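Rubredoxin\:oxygen oxidoreductase (Desulfovibrio gigas, PDB 1E5D) catalyses the four-electron reduction of dioxygen to two water molecules, using FMN and a diiron centre. Local coordinates at residues T34-Y38 with D49-Y55; P251-V255 with L396-L400; S276-C282 with A389-R394. The contacts are given in a common frame with arbitrary orientation. Numbering follows the deposited sequence.

Contact 1. Residues T34-Y38 with D49-Y55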
ATOM      1  N   THR A  34     -11.563  21.666   6.922  1.00  8.39           N
ATOM      2  CA  THR A  34     -12.063  22.952   6.467  1.00 13.82           C
ATOM      3  C   THR A  34     -10.948  23.664   5.705  1.00 14.18           C
ATOM      4  O   THR A  34      -9.772  23.314   5.747  1.00 22.39           O
ATOM      5  CB  THR A  34     -12.554  23.881   7.593  1.00 10.94           C
ATOM      6  OG1 THR A  34     -11.432  24.460   8.286  1.00 14.18           O
ATOM      7  CG2 THR A  34     -13.362  23.109   8.621  1.00  3.73           C
ATOM      8  N   TYR A  35     -11.370  24.707   5.003  1.00 16.65           N
ATOM      9  CA  TYR A  35     -10.392  25.578   4.352  1.00 17.37           C
ATOM     10  C   TYR A  35     -10.664  26.984   4.870  1.00 20.15           C
ATOM     11  O   TYR A  35     -11.709  27.555   4.554  1.00 24.80           O
ATOM     12  CB  TYR A  35     -10.509  25.414   2.837  1.00 14.91           C
ATOM     13  CG  TYR A  35     -10.205  23.976   2.451  1.00 15.12           C
ATOM     14  CD1 TYR A  35      -8.885  23.540   2.469  1.00 16.19           C
ATOM     15  CD2 TYR A  35     -11.204  23.082   2.099  1.00 10.27           C
ATOM     16  CE1 TYR A  35      -8.561  22.243   2.134  1.00 16.32           C
ATOM     17  CE2 TYR A  35     -10.888  21.780   1.757  1.00 11.64           C
ATOM     18  CZ  TYR A  35      -9.573  21.372   1.777  1.00 20.99           C
ATOM     19  OH  TYR A  35      -9.231  20.081   1.440  1.00 26.76           O
ATOM     20  N   ASN A  36      -9.734  27.466   5.676  1.00 15.68           N
ATOM     21  CA  ASN A  36      -9.856  28.704   6.419  1.00 13.39           C
ATOM     22  C   ASN A  36      -9.050  29.825   5.781  1.00 15.82           C
ATOM     23  O   ASN A  36      -7.861  29.705   5.526  1.00 16.94           O
ATOM     24  CB  ASN A  36      -9.396  28.515   7.869  1.00 13.52           C
ATOM     25  CG  ASN A  36     -10.212  27.465   8.601  1.00 16.83           C
ATOM     26  OD1 ASN A  36     -11.330  27.150   8.206  1.00 21.62           O
ATOM     27  ND2 ASN A  36      -9.652  26.921   9.677  1.00 15.54           N
ATOM     28  N   ALA A  37      -9.741  30.925   5.536  1.00 16.70           N
ATOM     29  CA  ALA A  37      -9.136  32.176   5.105  1.00 16.24           C
ATOM     30  C   ALA A  37      -9.633  33.250   6.069  1.00 19.25           C
ATOM     31  O   ALA A  37     -10.688  33.085   6.693  1.00 12.22           O
ATOM     32  CB  ALA A  37      -9.462  32.503   3.666  1.00  7.47           C
ATOM     33  N   TYR A  38      -8.855  34.320   6.206  1.00 20.06           N
ATOM     34  CA  TYR A  38      -9.249  35.357   7.160  1.00 15.16           C
ATOM     35  C   TYR A  38      -9.251  36.725   6.493  1.00 19.54           C
ATOM     36  O   TYR A  38      -8.251  37.189   5.948  1.00 17.48           O
ATOM     37  CB  TYR A  38      -8.336  35.314   8.393  1.00 11.95           C
ATOM     38  CG  TYR A  38      -8.435  33.951   9.056  1.00 18.53           C
ATOM     39  CD1 TYR A  38      -7.595  32.926   8.639  1.00 16.87           C
ATOM     40  CD2 TYR A  38      -9.351  33.684  10.061  1.00 18.22           C
ATOM     41  CE1 TYR A  38      -7.667  31.676   9.219  1.00 15.04           C
ATOM     42  CE2 TYR A  38      -9.427  32.429  10.648  1.00 15.14           C
ATOM     43  CZ  TYR A  38      -8.581  31.432  10.219  1.00 13.42           C
ATOM     44  OH  TYR A  38      -8.621  30.176  10.775  1.00 17.60           O
ATOM     45  N   ASP A  49      -4.621  33.919   3.322  0.77 13.83           N
ATOM     46  CA  ASP A  49      -4.863  32.587   2.785  0.77  9.41           C
ATOM     47  C   ASP A  49      -5.881  32.668   1.640  0.77 14.81           C
ATOM     48  O   ASP A  49      -6.322  33.757   1.279  0.77 20.42           O
ATOM     49  CB  ASP A  49      -5.381  31.625   3.848  0.77 15.54           C
ATOM     50  CG  ASP A  49      -4.635  31.671   5.165  0.77 23.36           C
ATOM     51  OD1 ASP A  49      -3.446  32.063   5.130  0.77 23.81           O
ATOM     52  OD2 ASP A  49      -5.211  31.311   6.222  0.77 10.58           O
ATOM     53  N   THR A  50      -6.253  31.522   1.118  1.00 16.74           N
ATOM     54  CA  THR A  50      -7.229  31.346   0.003  1.00 13.41           C
ATOM     55  C   THR A  50      -7.932  30.033   0.250  1.00 18.58           C
ATOM     56  O   THR A  50      -7.877  29.582   1.418  1.00 26.56           O
ATOM     57  CB  THR A  50      -6.436  31.552  -1.285  1.00 16.85           C
ATOM     58  OG1 THR A  50      -6.973  32.752  -1.889  1.00 39.64           O
ATOM     59  CG2 THR A  50      -6.520  30.494  -2.359  1.00  4.96           C
ATOM     60  N   VAL A  51      -8.616  29.315  -0.616  1.00 22.36           N
ATOM     61  CA  VAL A  51      -9.056  27.948  -0.340  1.00 15.65           C
ATOM     62  C   VAL A  51      -8.743  27.026  -1.511  1.00 13.70           C
ATOM     63  O   VAL A  51      -8.191  27.438  -2.533  1.00 12.06           O
ATOM     64  CB  VAL A  51     -10.563  27.907  -0.039  1.00 17.85           C
ATOM     65  CG1 VAL A  51     -10.853  28.685   1.234  1.00 21.01           C
ATOM     66  CG2 VAL A  51     -11.350  28.475  -1.206  1.00 16.42           C
ATOM     67  N   LYS A  52      -9.093  25.753  -1.372  1.00  9.60           N
ATOM     68  CA  LYS A  52      -9.017  24.810  -2.492  1.00 13.51           C
ATOM     69  C   LYS A  52      -9.764  25.431  -3.668  1.00 14.96           C
ATOM     70  O   LYS A  52     -10.794  26.063  -3.413  1.00 17.54           O
ATOM     71  CB  LYS A  52      -9.632  23.482  -2.103  1.00 13.03           C
ATOM     72  CG  LYS A  52      -8.759  22.246  -2.101  1.00  9.76           C
ATOM     73  CD  LYS A  52      -9.656  21.031  -2.293  1.00 21.65           C
ATOM     74  CE  LYS A  52      -8.888  19.726  -2.351  1.00 35.09           C
ATOM     75  NZ  LYS A  52      -9.799  18.554  -2.523  1.00 51.43           N
ATOM     76  N   ALA A  53      -9.285  25.295  -4.890  1.00 15.68           N
ATOM     77  CA  ALA A  53      -9.893  25.965  -6.035  1.00 20.07           C
ATOM     78  C   ALA A  53     -11.402  25.757  -6.120  1.00 22.46           C
ATOM     79  O   ALA A  53     -12.135  26.680  -6.471  1.00 24.93           O
ATOM     80  CB  ALA A  53      -9.254  25.499  -7.338  1.00  7.79           C
ATOM     81  N   GLU A  54     -11.855  24.555  -5.788  1.00 23.75           N
ATOM     82  CA  GLU A  54     -13.247  24.166  -5.965  1.00 27.67           C
ATOM     83  C   GLU A  54     -14.165  24.905  -4.991  1.00 26.23           C
ATOM     84  O   GLU A  54     -15.386  24.790  -5.111  1.00 38.21           O
ATOM     85  CB  GLU A  54     -13.467  22.659  -5.811  1.00 24.23           C
ATOM     86  CG  GLU A  54     -12.318  21.889  -5.194  1.00 40.51           C
ATOM     87  CD  GLU A  54     -11.162  21.666  -6.152  1.00 49.14           C
ATOM     88  OE1 GLU A  54     -11.234  20.749  -6.994  1.00 75.31           O
ATOM     89  OE2 GLU A  54     -10.168  22.419  -6.068  1.00 49.68           O
ATOM     90  N   TYR A  55     -13.576  25.641  -4.059  1.00 23.83           N
ATOM     91  CA  TYR A  55     -14.390  26.358  -3.086  1.00 25.07           C
ATOM     92  C   TYR A  55     -14.271  27.869  -3.232  1.00 21.30           C
ATOM     93  O   TYR A  55     -14.717  28.583  -2.334  1.00 25.76           O
ATOM     94  CB  TYR A  55     -14.007  25.944  -1.662  1.00 23.74           C
ATOM     95  CG  TYR A  55     -14.455  24.546  -1.310  1.00 22.88           C
ATOM     96  CD1 TYR A  55     -15.794  24.179  -1.375  1.00 22.84           C
ATOM     97  CD2 TYR A  55     -13.529  23.591  -0.908  1.00 24.61           C
ATOM     98  CE1 TYR A  55     -16.188  22.893  -1.048  1.00 23.40           C
ATOM     99  CE2 TYR A  55     -13.918  22.303  -0.579  1.00 25.19           C
ATOM    100  CZ  TYR A  55     -15.250  21.963  -0.654  1.00 23.48           C
ATOM    101  OH  TYR A  55     -15.643  20.689  -0.327  1.00 34.05           O
TER
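This contact lies in the metallo-beta-lactamase-like domain, which houses the diiron centre. Segment 34-38 is part of strand 33-40. Segment 49-55 is the loop that leaves the neighbouring antiparallel strand 46-48 and leads into helix 56-64, with Y55 at its N-cap. CA atoms are nearest at A37 and D49 (4.9 Å) and at Y35 and V51 (5.4 Å). No hydrogen bond joins the two segments, so they meet by packing.

The apolar part centres on Y35. Its CB sits 3.7 Å from V51 CG1. K52 CG lies over one face of the Y35 ring. The rings of Y35 and Y55 meet rim to rim, with centroids 5.9 Å apart and planes at 32°. Further along the strand, A37 CB lies 4.2 Å from D49 CB.

Several polar ends find their partners outside the two segments. D49 OD1 accepts a hydrogen bond from Q78, and the Y38 hydroxyl is hydrogen-bonded to P224 O. D49 OD2 and N36 O come within 3.2 Å without bonding, since both are acceptors. Y35 OH is hydrogen-bonded to NE2 of H24, a residue of the oxygen pocket. The Y35 ring meets that of H226, a diiron ligand, steeply, and its side chain stays about 6 Å from the cluster. Y35 thus carries the contact to the diiron second shell. T34 OG1 donates a hydrogen bond to N36 OD1 at 2.7 Å.

Contact 2. Residues P251-V255 with L396-L400; sequences PTNKV and LKAKL
Two leucines one helical turn apart pack against the chain that enters a flavodoxin-like sheet. Segment 251-255 is extended at P251 and T252 (phi/psi -57/154 and -133/176). It bends at N253 (-78/23), then starts strand 254-259 at K254 and V255. Segment 396-400 belongs to the C-terminal helix 379-400, and L400 N is hydrogen-bonded to L396 O at 3.1 Å. CA atoms are nearest at P251 and L400 (6.8 Å) and at N253 and L396 (6.9 Å).

The helix supplies the bumps. L396 points its CA-CB bond toward the other segment, with chi1 at -138° and chi2 t. Its CD2 meets T252 O at 3.4 Å. Its CD1 lies 3.6 Å from N253 OD1 and 4.3 Å from V255 CG2, so it fills the hollow inside the bend. L400 starts out sideways, but its m, t rotamer brings both methyls in. Its CD2 touches P251 CB at 3.6 Å. Its CD1 rests on the T252-N253 peptide, 3.9 Å from T252 C and 3.7 Å from N253 N. P251 CB is 4.5 Å from L396 CD2, so the proline edge faces both leucines.

T252 and K254 turn away. T252 OG1 is hydrogen-bonded to D303 O, and K254 NZ pairs with D303 and E300. L396 also touches I338 of strand 338-345. No hydrogen bond crosses the contact, and leucine methyls meet proline carbon, valine, bare backbone and the N253 side-chain amide. Close fit and van der Waals contact, not polar pairing, join this part of helix 379-400 to the chain leading into strand 254-259, at a partly open edge.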
ATOM      1  N   PRO A 251       9.158   9.086  24.518  1.00 22.36           N
ATOM      2  CA  PRO A 251       8.559   7.766  24.664  1.00 20.08           C
ATOM      3  C   PRO A 251       7.480   7.713  25.742  1.00 19.03           C
ATOM      4  O   PRO A 251       7.476   8.474  26.696  1.00 21.06           O
ATOM      5  CB  PRO A 251       9.724   6.892  25.125  1.00 21.52           C
ATOM      6  CG  PRO A 251      10.950   7.604  24.665  1.00 24.58           C
ATOM      7  CD  PRO A 251      10.621   9.068  24.684  1.00 27.48           C
ATOM      8  N   THR A 252       6.571   6.772  25.563  1.00 18.15           N
ATOM      9  CA  THR A 252       5.621   6.325  26.554  1.00 13.27           C
ATOM     10  C   THR A 252       5.625   4.795  26.571  1.00 15.89           C
ATOM     11  O   THR A 252       6.297   4.151  25.760  1.00 20.00           O
ATOM     12  CB  THR A 252       4.196   6.823  26.284  1.00 14.51           C
ATOM     13  OG1 THR A 252       3.761   6.276  25.033  1.00 28.84           O
ATOM     14  CG2 THR A 252       4.154   8.332  26.139  1.00 18.21           C
ATOM     15  N   ASN A 253       4.870   4.221  27.491  1.00 17.16           N
ATOM     16  CA  ASN A 253       4.760   2.788  27.696  1.00 24.11           C
ATOM     17  C   ASN A 253       3.861   2.123  26.664  1.00 26.15           C
ATOM     18  O   ASN A 253       3.309   1.051  26.898  1.00 33.15           O
ATOM     19  CB  ASN A 253       4.189   2.531  29.096  1.00 32.47           C
ATOM     20  CG  ASN A 253       4.734   1.268  29.727  1.00 37.76           C
ATOM     21  OD1 ASN A 253       5.752   0.742  29.281  1.00 55.84           O
ATOM     22  ND2 ASN A 253       4.044   0.797  30.758  1.00 52.98           N
ATOM     23  N   LYS A 254       3.698   2.763  25.517  1.00 25.02           N
ATOM     24  CA  LYS A 254       2.820   2.304  24.453  1.00 21.09           C
ATOM     25  C   LYS A 254       3.602   1.548  23.387  1.00 18.71           C
ATOM     26  O   LYS A 254       4.643   1.979  22.894  1.00 17.18           O
ATOM     27  CB  LYS A 254       2.096   3.498  23.842  1.00 21.58           C
ATOM     28  CG  LYS A 254       1.000   3.151  22.848  1.00 22.15           C
ATOM     29  CD  LYS A 254       0.212   4.399  22.492  1.00 20.36           C
ATOM     30  CE  LYS A 254      -0.255   4.392  21.051  1.00 21.71           C
ATOM     31  NZ  LYS A 254      -0.628   5.766  20.611  1.00 30.24           N
ATOM     32  N   VAL A 255       3.062   0.381  23.045  1.00 14.54           N
ATOM     33  CA  VAL A 255       3.670  -0.435  22.000  1.00 16.07           C
ATOM     34  C   VAL A 255       2.664  -0.570  20.861  1.00 14.32           C
ATOM     35  O   VAL A 255       1.508  -0.934  21.055  1.00 13.52           O
ATOM     36  CB  VAL A 255       4.113  -1.806  22.531  1.00 18.92           C
ATOM     37  CG1 VAL A 255       4.742  -2.654  21.437  1.00 16.11           C
ATOM     38  CG2 VAL A 255       5.104  -1.659  23.679  1.00 18.00           C
ATOM     39  N   LEU A 396      12.291  -0.440  27.146  1.00 26.47           N
ATOM     40  CA  LEU A 396      11.338   0.666  27.206  1.00 27.15           C
ATOM     41  C   LEU A 396      11.345   1.298  28.600  1.00 30.25           C
ATOM     42  O   LEU A 396      11.582   2.496  28.732  1.00 37.51           O
ATOM     43  CB  LEU A 396       9.922   0.213  26.870  1.00 20.73           C
ATOM     44  CG  LEU A 396       9.071   1.102  25.964  1.00 21.76           C
ATOM     45  CD1 LEU A 396       7.597   0.757  26.153  1.00 17.32           C
ATOM     46  CD2 LEU A 396       9.325   2.581  26.209  1.00 13.18           C
ATOM     47  N   LYS A 397      11.083   0.475  29.606  1.00 33.23           N
ATOM     48  CA  LYS A 397      11.020   0.911  30.995  1.00 44.35           C
ATOM     49  C   LYS A 397      12.213   1.787  31.369  1.00 43.62           C
ATOM     50  O   LYS A 397      12.030   2.894  31.878  1.00 53.77           O
ATOM     51  CB  LYS A 397      10.944  -0.298  31.930  1.00 51.51           C
ATOM     52  CG  LYS A 397       9.529  -0.706  32.308  1.00 61.52           C
ATOM     53  CD  LYS A 397       9.401  -2.209  32.486  1.00 71.20           C
ATOM     54  CE  LYS A 397       8.014  -2.710  32.108  1.00 71.98           C
ATOM     55  NZ  LYS A 397       7.960  -4.198  32.060  1.00 62.60           N
ATOM     56  N   ALA A 398      13.412   1.282  31.111  1.00 32.48           N
ATOM     57  CA  ALA A 398      14.648   2.004  31.356  1.00 36.14           C
ATOM     58  C   ALA A 398      14.576   3.444  30.859  1.00 42.68           C
ATOM     59  O   ALA A 398      14.798   4.375  31.624  1.00 55.30           O
ATOM     60  CB  ALA A 398      15.825   1.313  30.680  1.00 35.59           C
ATOM     61  N   LYS A 399      14.269   3.580  29.578  1.00 42.38           N
ATOM     62  CA  LYS A 399      14.112   4.857  28.908  1.00 36.03           C
ATOM     63  C   LYS A 399      13.149   5.781  29.642  1.00 38.14           C
ATOM     64  O   LYS A 399      13.339   6.993  29.701  1.00 52.35           O
ATOM     65  CB  LYS A 399      13.585   4.629  27.487  1.00 34.26           C
ATOM     66  CG  LYS A 399      14.469   5.169  26.382  1.00 41.10           C
ATOM     67  CD  LYS A 399      14.641   4.147  25.272  1.00 53.06           C
ATOM     68  CE  LYS A 399      14.965   4.804  23.938  1.00 61.70           C
ATOM     69  NZ  LYS A 399      15.894   3.958  23.130  1.00 73.59           N
ATOM     70  N   LEU A 400      12.085   5.202  30.189  1.00 42.58           N
ATOM     71  CA  LEU A 400      10.995   5.996  30.749  1.00 43.84           C
ATOM     72  C   LEU A 400      11.376   6.568  32.108  1.00 57.83           C
ATOM     73  O   LEU A 400      10.666   7.410  32.658  1.00 69.76           O
ATOM     74  CB  LEU A 400       9.719   5.158  30.832  1.00 32.98           C
ATOM     75  CG  LEU A 400       9.153   4.622  29.518  1.00 32.05           C
ATOM     76  CD1 LEU A 400       7.779   3.997  29.723  1.00 34.53           C
ATOM     77  CD2 LEU A 400       9.057   5.715  28.462  1.00 38.28           C
TER

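Contact 3. Residues S276-C282 with A389-R394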
ATOM      1  N   SER A 276       2.002 -10.543  25.605  1.00 19.60           N
ATOM      2  CA  SER A 276       3.193 -10.427  26.445  1.00 20.26           C
ATOM      3  C   SER A 276       3.439  -8.975  26.813  1.00 25.17           C
ATOM      4  O   SER A 276       3.767  -8.639  27.948  1.00 40.07           O
ATOM      5  CB  SER A 276       4.419 -11.003  25.737  1.00 26.21           C
ATOM      6  OG  SER A 276       4.043 -12.104  24.922  1.00 47.39           O
ATOM      7  N   PHE A 277       3.279  -8.081  25.831  1.00 22.02           N
ATOM      8  CA  PHE A 277       3.603  -6.687  26.136  1.00 24.57           C
ATOM      9  C   PHE A 277       2.661  -6.174  27.217  1.00 24.28           C
ATOM     10  O   PHE A 277       3.043  -5.438  28.129  1.00 30.57           O
ATOM     11  CB  PHE A 277       3.540  -5.821  24.885  1.00 18.87           C
ATOM     12  CG  PHE A 277       4.833  -5.797  24.089  1.00 21.81           C
ATOM     13  CD1 PHE A 277       5.990  -5.266  24.639  1.00 25.35           C
ATOM     14  CD2 PHE A 277       4.879  -6.301  22.798  1.00 17.74           C
ATOM     15  CE1 PHE A 277       7.170  -5.237  23.912  1.00 23.54           C
ATOM     16  CE2 PHE A 277       6.054  -6.277  22.072  1.00 22.81           C
ATOM     17  CZ  PHE A 277       7.203  -5.745  22.629  1.00 27.74           C
ATOM     18  N   ARG A 278       1.399  -6.590  27.085  1.00 17.78           N
ATOM     19  CA  ARG A 278       0.431  -6.189  28.117  1.00 22.65           C
ATOM     20  C   ARG A 278       0.938  -6.692  29.470  1.00 30.98           C
ATOM     21  O   ARG A 278       0.987  -5.931  30.440  1.00 44.78           O
ATOM     22  CB  ARG A 278      -0.957  -6.700  27.769  1.00 21.71           C
ATOM     23  CG  ARG A 278      -2.013  -6.625  28.852  1.00 34.52           C
ATOM     24  CD  ARG A 278      -3.149  -7.611  28.607  1.00 51.11           C
ATOM     25  NE  ARG A 278      -2.653  -8.987  28.602  1.00 71.30           N
ATOM     26  CZ  ARG A 278      -2.922  -9.939  29.482  1.00 78.93           C
ATOM     27  NH1 ARG A 278      -3.722  -9.711  30.515  1.00 85.94           N
ATOM     28  NH2 ARG A 278      -2.385 -11.147  29.333  1.00 75.67           N
ATOM     29  N   ASP A 279       1.336  -7.962  29.483  1.00 29.98           N
ATOM     30  CA  ASP A 279       1.850  -8.623  30.675  1.00 33.63           C
ATOM     31  C   ASP A 279       2.976  -7.821  31.320  1.00 33.80           C
ATOM     32  O   ASP A 279       3.061  -7.753  32.543  1.00 45.00           O
ATOM     33  CB  ASP A 279       2.359 -10.024  30.350  1.00 38.07           C
ATOM     34  CG  ASP A 279       1.350 -11.107  30.671  1.00 45.96           C
ATOM     35  OD1 ASP A 279       0.509 -10.904  31.571  1.00 63.51           O
ATOM     36  OD2 ASP A 279       1.402 -12.168  30.014  1.00 75.27           O
ATOM     37  N   GLU A 280       3.807  -7.220  30.478  1.00 27.50           N
ATOM     38  CA  GLU A 280       4.884  -6.354  30.926  1.00 22.75           C
ATOM     39  C   GLU A 280       4.382  -4.971  31.313  1.00 21.34           C
ATOM     40  O   GLU A 280       5.163  -4.041  31.510  1.00 34.83           O
ATOM     41  CB  GLU A 280       5.944  -6.227  29.825  1.00 27.92           C
ATOM     42  CG  GLU A 280       6.598  -7.557  29.471  1.00 39.38           C
ATOM     43  CD  GLU A 280       7.232  -8.238  30.671  1.00 49.03           C
ATOM     44  OE1 GLU A 280       8.089  -7.598  31.317  1.00 63.74           O
ATOM     45  OE2 GLU A 280       6.864  -9.397  30.958  1.00 55.45           O
ATOM     46  N   GLY A 281       3.063  -4.816  31.408  1.00 20.82           N
ATOM     47  CA  GLY A 281       2.489  -3.526  31.735  1.00 24.22           C
ATOM     48  C   GLY A 281       2.591  -2.480  30.644  1.00 30.94           C
ATOM     49  O   GLY A 281       2.665  -1.280  30.912  1.00 38.76           O
ATOM     50  N   CYS A 282       2.591  -2.900  29.380  1.00 30.70           N
ATOM     51  CA  CYS A 282       2.535  -1.913  28.309  1.00 20.15           C
ATOM     52  C   CYS A 282       1.115  -1.736  27.805  1.00 13.99           C
ATOM     53  O   CYS A 282       0.278  -2.621  27.966  1.00 27.60           O
ATOM     54  CB  CYS A 282       3.413  -2.333  27.132  1.00 21.20           C
ATOM     55  SG  CYS A 282       5.148  -2.543  27.580  1.00 36.24           S
ATOM     56  N   ALA A 389       9.351  -9.805  23.558  1.00 17.11           N
ATOM     57  CA  ALA A 389       8.513  -8.804  24.195  1.00 18.60           C
ATOM     58  C   ALA A 389       9.100  -8.332  25.520  1.00 26.20           C
ATOM     59  O   ALA A 389       9.012  -7.156  25.873  1.00 39.83           O
ATOM     60  CB  ALA A 389       7.115  -9.359  24.438  1.00 10.31           C
ATOM     61  N   GLN A 390       9.701  -9.259  26.262  1.00 32.26           N
ATOM     62  CA  GLN A 390      10.290  -8.898  27.550  1.00 28.98           C
ATOM     63  C   GLN A 390      11.552  -8.070  27.378  1.00 21.11           C
ATOM     64  O   GLN A 390      11.757  -7.086  28.095  1.00 24.16           O
ATOM     65  CB  GLN A 390      10.577 -10.161  28.363  1.00 31.89           C
ATOM     66  CG  GLN A 390       9.408 -10.475  29.295  1.00 42.05           C
ATOM     67  CD  GLN A 390       9.482 -11.889  29.828  1.00 49.84           C
ATOM     68  OE1 GLN A 390      10.512 -12.549  29.706  1.00 68.12           O
ATOM     69  NE2 GLN A 390       8.384 -12.340  30.416  1.00 55.14           N
ATOM     70  N   THR A 391      12.402  -8.440  26.426  1.00 13.50           N
ATOM     71  CA  THR A 391      13.586  -7.629  26.163  1.00 16.52           C
ATOM     72  C   THR A 391      13.222  -6.195  25.805  1.00 24.89           C
ATOM     73  O   THR A 391      13.668  -5.225  26.423  1.00 33.72           O
ATOM     74  CB  THR A 391      14.405  -8.249  25.020  1.00 19.58           C
ATOM     75  OG1 THR A 391      14.776  -9.579  25.414  1.00 29.60           O
ATOM     76  CG2 THR A 391      15.687  -7.477  24.757  1.00 18.24           C
ATOM     77  N   ILE A 392      12.384  -6.051  24.779  1.00 28.62           N
ATOM     78  CA  ILE A 392      11.999  -4.707  24.342  1.00 26.60           C
ATOM     79  C   ILE A 392      11.330  -3.936  25.470  1.00 25.08           C
ATOM     80  O   ILE A 392      11.676  -2.785  25.761  1.00 25.58           O
ATOM     81  CB  ILE A 392      11.090  -4.783  23.101  1.00 21.76           C
ATOM     82  CG1 ILE A 392      11.829  -5.227  21.837  1.00 18.91           C
ATOM     83  CG2 ILE A 392      10.376  -3.462  22.881  1.00 11.84           C
ATOM     84  CD1 ILE A 392      10.956  -5.850  20.772  1.00 20.73           C
ATOM     85  N   ALA A 393      10.359  -4.544  26.156  1.00 20.45           N
ATOM     86  CA  ALA A 393       9.717  -3.809  27.246  1.00 23.97           C
ATOM     87  C   ALA A 393      10.722  -3.403  28.316  1.00 29.99           C
ATOM     88  O   ALA A 393      10.609  -2.328  28.901  1.00 35.29           O
ATOM     89  CB  ALA A 393       8.612  -4.632  27.873  1.00 16.28           C
ATOM     90  N   ARG A 394      11.702  -4.267  28.575  1.00 31.76           N
ATOM     91  CA  ARG A 394      12.678  -3.935  29.611  1.00 30.27           C
ATOM     92  C   ARG A 394      13.373  -2.643  29.202  1.00 23.30           C
ATOM     93  O   ARG A 394      13.508  -1.695  29.964  1.00 39.12           O
ATOM     94  CB  ARG A 394      13.703  -5.041  29.811  1.00 45.25           C
ATOM     95  CG  ARG A 394      13.818  -5.556  31.234  1.00 61.51           C
ATOM     96  CD  ARG A 394      13.703  -7.070  31.306  1.00 73.34           C
ATOM     97  NE  ARG A 394      12.436  -7.510  31.883  1.00 83.20           N
ATOM     98  CZ  ARG A 394      12.173  -8.752  32.272  1.00 87.07           C
ATOM     99  NH1 ARG A 394      13.099  -9.695  32.148  1.00 94.29           N
ATOM    100  NH2 ARG A 394      10.990  -9.063  32.785  1.00 80.52           N
TER
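The flavodoxin-like domain has a parallel five-stranded sheet, and this contact joins two helices packed side by side on one of its faces. Segment 276-282 is the end of helix 265-279. Segment 389-394 lies in the C-terminal helix 379-400. A Schellman motif ends the first helix. C282 N is hydrogen-bonded to F277 O and G281 N to R278 O, with G281 as the C-prime residue at positive phi. The chain then turns into strand 283-288.

Small residues let the backbones come close. The CA atoms of F277 and A389 are 5.7 Å apart, and S276 CB meets A389 CB at 3.4 Å. A389 CB sits over the face of the F277 ring in a CH-pi contact, 3.9 Å from its centroid and 5° off the normal. I392 CG2 lies at the ring edge, 3.8 Å from F277 CE1. A393 CB touches E280 CB at 3.7 Å and C282 SG at 4.1 Å. Beneath this layer, F277 and I392 both reach I308 of the sheet.

E280 borders the apolar patch with its charged end. Its OE1 forms a salt bridge with R394 NH2 at 3.6 Å. K397, one turn from R394 on the same helix, is a second charged partner of E280. Its OE2 accepts a weak hydrogen bond from Q390 NE2 at 3.4 Å.

The chemistry thus falls into two zones. The aromatic ring, alanines and isoleucine give a close apolar interface next to the sheet. The longer polar pairs of E280 add a modest electrostatic link between the helices.

Contact 1 opens and closes first along the chain, in the diiron domain. Contacts 2 and 3 follow in the flavodoxin-like domain, on the opposite side of the chain's centre. Their centres lie about 41 and 47 Å from that of contact 1, and neither touches it. Contacts 2 and 3 have centres about 10 Å apart and share helix 379-400. Contact 3 is nested inside the loop closed by contact 2. They meet directly: K397 NZ forms a salt bridge with E280 OE1 at 3.5 Å, and V255 CG2 packs on F277 CD1 at 3.8 Å. Helix 379-400 thus ties the lead-in to strand 254-259 to the end of helix 265-279, closing the flavodoxin-like domain.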